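Local coordinates for endosialidase (Enterobacteria phage phi92, PDB 4HIZ), which hydrolyses sialic acid polymers as an endosialidase of a bacteriophage, probably cleaving both alpha-2,8 and alpha-2,9 linkages of polysialic acid, at residues A[197-208]-A[238-249]. Residues are numbered along the deposited sequence; the frame is centred on the assembly and turned at random. Where two conformers were deposited one is given.
Sequences GSTTATIVLKKH and KDTFTVTLARAA. With EDO (1,2-ethanediol), chain K.
Strands 200-204 and 240-244 pair antiparallel, neighbours in an all-antiparallel sheet inserted in the beta-propeller sequence and standing away from the propeller body. Ala-201 with Val-243 and Ile-203 with Phe-241 form the hydrogen-bonded pairs; Ile-203 N reaches Phe-241 O at 2.8 Å. Beyond the strands, Leu-245 N binds Thr-199 O and Leu-205 N binds Asp-239 O.

One face is apolar. Ile-203 lays CB over the Phe-241 ring, 3.8 Å from its centroid, a CH-pi contact, and its CG2 branch also meets CZ of Phe-241. Leu-205 CB sits at the ring edge, while the short side chain of Ala-201 rests its CB on Val-243 CG2. Phe-262 of strand 261-264 packs against Leu-205 and Phe-241. The other face carries threonines, whose branched CB suits a strand: with CG2 anti to the backbone N in both, Thr-202 and Thr-240 bring their methyls to 3.5 Å.

Past the C-terminal end of strand 200-204, Phe-241 points its edge at the His-208 face, a T-shaped pair with planes at 64°; a bound ethanediol lies over the opposite face. Asp-239 holds the loop that follows strand 200-204: OD1 takes Lys-207 N on its anti lone pair at 2.9 Å and, in the conformer given, the ammonium NZ of Lys-207 on its syn lone pair at 2.7 Å, a salt bridge.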
loop_
_atom_site.group_PDB
_atom_site.type_symbol
_atom_site.label_atom_id
_atom_site.label_comp_id
_atom_site.label_asym_id
_atom_site.label_seq_id
_atom_site.Cartn_x
_atom_site.Cartn_y
_atom_site.Cartn_z
ATOM N N GLY A 197 41.730 7.659 -35.692
ATOM C CA GLY A 197 42.902 7.395 -34.874
ATOM C C GLY A 197 42.754 7.854 -33.426
ATOM O O GLY A 197 43.582 7.506 -32.566
ATOM N N SER A 198 41.734 8.662 -33.149
ATOM C CA SER A 198 41.531 9.201 -31.800
ATOM C C SER A 198 40.588 8.360 -30.954
ATOM O O SER A 198 39.649 7.759 -31.473
ATOM C CB SER A 198 40.941 10.607 -31.896
ATOM O OG SER A 198 40.794 11.183 -30.599
ATOM N N THR A 199 40.803 8.360 -29.647
ATOM C CA THR A 199 39.811 7.791 -28.730
ATOM C C THR A 199 38.982 8.877 -28.056
ATOM O O THR A 199 38.286 8.605 -27.095
ATOM C CB THR A 199 40.462 6.970 -27.610
ATOM O OG1 THR A 199 41.375 7.805 -26.872
ATOM C CG2 THR A 199 41.198 5.753 -28.172
ATOM N N THR A 200 39.058 10.110 -28.535
ATOM C CA THR A 200 38.266 11.188 -27.932
ATOM C C THR A 200 37.120 11.556 -28.852
ATOM O O THR A 200 37.352 11.902 -30.007
ATOM C CB THR A 200 39.112 12.445 -27.754
ATOM O OG1 THR A 200 40.249 12.125 -26.959
ATOM C CG2 THR A 200 38.315 13.547 -27.075
ATOM N N ALA A 201 35.890 11.498 -28.355
ATOM C CA ALA A 201 34.754 11.998 -29.131
ATOM C C ALA A 201 34.351 13.332 -28.522
ATOM O O ALA A 201 34.202 13.439 -27.308
ATOM C CB ALA A 201 33.567 10.999 -29.094
ATOM N N THR A 202 34.185 14.349 -29.354
ATOM C CA THR A 202 33.747 15.654 -28.876
ATOM C C THR A 202 32.252 15.783 -29.085
ATOM O O THR A 202 31.757 15.503 -30.179
ATOM C CB THR A 202 34.515 16.750 -29.631
ATOM O OG1 THR A 202 35.907 16.566 -29.364
ATOM C CG2 THR A 202 34.070 18.129 -29.172
ATOM N N ILE A 203 31.543 16.168 -28.024
ATOM C CA ILE A 203 30.102 16.263 -28.051
ATOM C C ILE A 203 29.652 17.688 -27.801
ATOM O O ILE A 203 29.940 18.264 -26.752
ATOM C CB ILE A 203 29.499 15.426 -26.920
ATOM C CG1 ILE A 203 30.205 14.055 -26.778
ATOM C CG2 ILE A 203 27.973 15.357 -27.069
ATOM C CD1 ILE A 203 30.077 13.134 -27.965
ATOM N N VAL A 204 28.925 18.246 -28.760
ATOM C CA VAL A 204 28.302 19.544 -28.567
ATOM C C VAL A 204 26.887 19.344 -28.031
ATOM O O VAL A 204 26.060 18.632 -28.603
ATOM C CB VAL A 204 28.264 20.353 -29.870
ATOM C CG1 VAL A 204 27.500 21.663 -29.651
ATOM C CG2 VAL A 204 29.683 20.632 -30.346
ATOM N N LEU A 205 26.630 19.931 -26.880
ATOM C CA LEU A 205 25.314 19.844 -26.269
ATOM C C LEU A 205 25.156 21.119 -25.435
ATOM O O LEU A 205 25.847 21.309 -24.430
ATOM C CB LEU A 205 25.259 18.586 -25.395
ATOM C CG LEU A 205 23.919 18.168 -24.836
ATOM C CD1 LEU A 205 23.041 17.631 -25.973
ATOM C CD2 LEU A 205 24.126 17.086 -23.774
ATOM N N LYS A 206 24.252 22.003 -25.853
ATOM C CA LYS A 206 24.199 23.340 -25.258
ATOM C C LYS A 206 23.853 23.320 -23.772
ATOM O O LYS A 206 22.952 22.622 -23.349
ATOM C CB LYS A 206 23.251 24.255 -26.037
ATOM C CG LYS A 206 23.788 24.620 -27.438
ATOM C CD LYS A 206 23.090 25.852 -28.015
ATOM C CE LYS A 206 23.457 26.098 -29.476
ATOM N NZ LYS A 206 24.849 26.608 -29.667
ATOM N N LYS A 207 24.631 24.066 -22.995
ATOM C CA LYS A 207 24.408 24.243 -21.560
ATOM C C LYS A 207 24.229 22.903 -20.850
ATOM O O LYS A 207 23.295 22.685 -20.089
ATOM C CB LYS A 207 23.232 25.197 -21.306
ATOM C CG LYS A 207 23.383 26.554 -22.003
ATOM C CD LYS A 207 24.811 27.128 -21.856
ATOM C CE LYS A 207 25.001 28.414 -22.659
ATOM N NZ LYS A 207 25.087 28.188 -24.141
ATOM N N HIS A 208 25.164 21.995 -21.095
ATOM C CA HIS A 208 25.010 20.620 -20.605
ATOM C C HIS A 208 25.104 20.487 -19.073
ATOM O O HIS A 208 24.522 19.560 -18.480
ATOM C CB HIS A 208 26.013 19.695 -21.319
ATOM C CG HIS A 208 27.432 20.157 -21.218
ATOM N ND1 HIS A 208 28.186 19.990 -20.072
ATOM C CD2 HIS A 208 28.239 20.790 -22.115
ATOM C CE1 HIS A 208 29.396 20.498 -20.270
ATOM N NE2 HIS A 208 29.448 20.992 -21.496
ATOM N N LYS A 238 30.984 25.729 -22.073
ATOM C CA LYS A 238 29.583 25.584 -21.626
ATOM C C LYS A 238 28.774 24.651 -22.509
ATOM O O LYS A 238 27.783 24.094 -22.039
ATOM C CB LYS A 238 28.859 26.928 -21.582
ATOM C CG LYS A 238 29.482 27.970 -20.668
ATOM C CD LYS A 238 28.760 29.312 -20.782
ATOM C CE LYS A 238 29.368 30.364 -19.840
ATOM N NZ LYS A 238 28.724 31.703 -20.006
ATOM N N ASP A 239 29.167 24.510 -23.784
ATOM C CA ASP A 239 28.353 23.748 -24.728
ATOM C C ASP A 239 29.025 22.501 -25.276
ATOM O O ASP A 239 28.483 21.877 -26.202
ATOM C CB ASP A 239 27.927 24.604 -25.935
ATOM C CG ASP A 239 27.170 25.850 -25.541
ATOM O OD1 ASP A 239 26.352 25.807 -24.609
ATOM O OD2 ASP A 239 27.404 26.893 -26.183
ATOM N N THR A 240 30.171 22.124 -24.736
ATOM C CA THR A 240 30.974 21.061 -25.343
ATOM C C THR A 240 31.696 20.223 -24.291
ATOM O O THR A 240 32.322 20.766 -23.350
ATOM C CB THR A 240 32.083 21.696 -26.226
ATOM O OG1 THR A 240 31.530 22.789 -26.968
ATOM C CG2 THR A 240 32.667 20.662 -27.179
ATOM N N PHE A 241 31.654 18.907 -24.459
ATOM C CA PHE A 241 32.423 18.030 -23.584
ATOM C C PHE A 241 32.975 16.879 -24.386
ATOM O O PHE A 241 32.689 16.761 -25.572
ATOM C CB PHE A 241 31.576 17.526 -22.384
ATOM C CG PHE A 241 30.391 16.651 -22.768
ATOM C CD1 PHE A 241 29.191 17.230 -23.178
ATOM C CD2 PHE A 241 30.483 15.257 -22.711
ATOM C CE1 PHE A 241 28.079 16.437 -23.525
ATOM C CE2 PHE A 241 29.371 14.438 -23.054
ATOM C CZ PHE A 241 28.179 15.022 -23.470
ATOM N N THR A 242 33.751 16.014 -23.748
ATOM C CA THR A 242 34.215 14.825 -24.464
ATOM C C THR A 242 33.923 13.551 -23.672
ATOM O O THR A 242 33.707 13.578 -22.450
ATOM C CB THR A 242 35.742 14.852 -24.730
ATOM O OG1 THR A 242 36.448 14.735 -23.478
ATOM C CG2 THR A 242 36.161 16.140 -25.523
ATOM N N VAL A 243 33.971 12.439 -24.391
ATOM C CA VAL A 243 33.909 11.103 -23.803
ATOM C C VAL A 243 35.043 10.292 -24.437
ATOM O O VAL A 243 35.509 10.603 -25.563
ATOM C CB VAL A 243 32.515 10.410 -24.013
ATOM C CG1 VAL A 243 31.415 11.229 -23.330
ATOM C CG2 VAL A 243 32.173 10.211 -25.508
ATOM N N THR A 244 35.496 9.272 -23.730
ATOM C CA THR A 244 36.552 8.413 -24.253
ATOM C C THR A 244 36.016 7.099 -24.822
ATOM O O THR A 244 35.258 6.400 -24.159
ATOM C CB THR A 244 37.552 8.091 -23.146
ATOM O OG1 THR A 244 38.076 9.313 -22.630
ATOM C CG2 THR A 244 38.723 7.256 -23.681
ATOM N N LEU A 245 36.432 6.770 -26.048
ATOM C CA LEU A 245 36.015 5.570 -26.756
ATOM C C LEU A 245 36.800 4.362 -26.286
ATOM O O LEU A 245 37.958 4.484 -25.903
ATOM C CB LEU A 245 36.262 5.750 -28.261
ATOM C CG LEU A 245 35.633 6.972 -28.932
ATOM C CD1 LEU A 245 35.928 6.966 -30.438
ATOM C CD2 LEU A 245 34.129 7.002 -28.696
ATOM N N ALA A 246 36.178 3.189 -26.361
ATOM C CA ALA A 246 36.826 1.945 -25.971
ATOM C C ALA A 246 37.955 1.592 -26.938
ATOM O O ALA A 246 38.922 0.933 -26.561
ATOM C CB ALA A 246 35.800 0.816 -25.895
ATOM N N ARG A 247 37.833 2.015 -28.190
ATOM C CA ARG A 247 38.942 1.862 -29.127
ATOM C C ARG A 247 38.985 3.010 -30.128
ATOM O O ARG A 247 37.980 3.678 -30.349
ATOM C CB ARG A 247 38.897 0.506 -29.827
ATOM C CG ARG A 247 37.622 0.195 -30.515
ATOM C CD ARG A 247 37.635 -1.261 -30.999
ATOM N NE ARG A 247 36.616 -1.526 -32.007
ATOM C CZ ARG A 247 36.835 -1.487 -33.319
ATOM N NH1 ARG A 247 38.042 -1.192 -33.786
ATOM N NH2 ARG A 247 35.846 -1.743 -34.166
ATOM N N ALA A 248 40.160 3.243 -30.709
ATOM C CA ALA A 248 40.363 4.378 -31.600
ATOM C C ALA A 248 39.447 4.303 -32.816
ATOM O O ALA A 248 39.232 3.219 -33.388
ATOM C CB ALA A 248 41.828 4.447 -32.059
ATOM N N ALA A 249 38.919 5.457 -33.218
ATOM C CA ALA A 249 38.128 5.529 -34.445
ATOM C C ALA A 249 38.950 5.132 -35.660
ATOM O O ALA A 249 40.155 5.370 -35.721
ATOM C CB ALA A 249 37.584 6.916 -34.646
HETATM C C1 EDO K . 29.117 24.452 -17.710
HETATM O O1 EDO K . 29.053 25.739 -18.339
HETATM C C2 EDO K . 28.812 23.344 -18.710
HETATM O O2 EDO K . 27.534 23.516 -19.361
HETATM O O HOH W 1 25.122 28.394 -26.972
HETATM O O HOH W 2 27.860 26.267 -28.989
#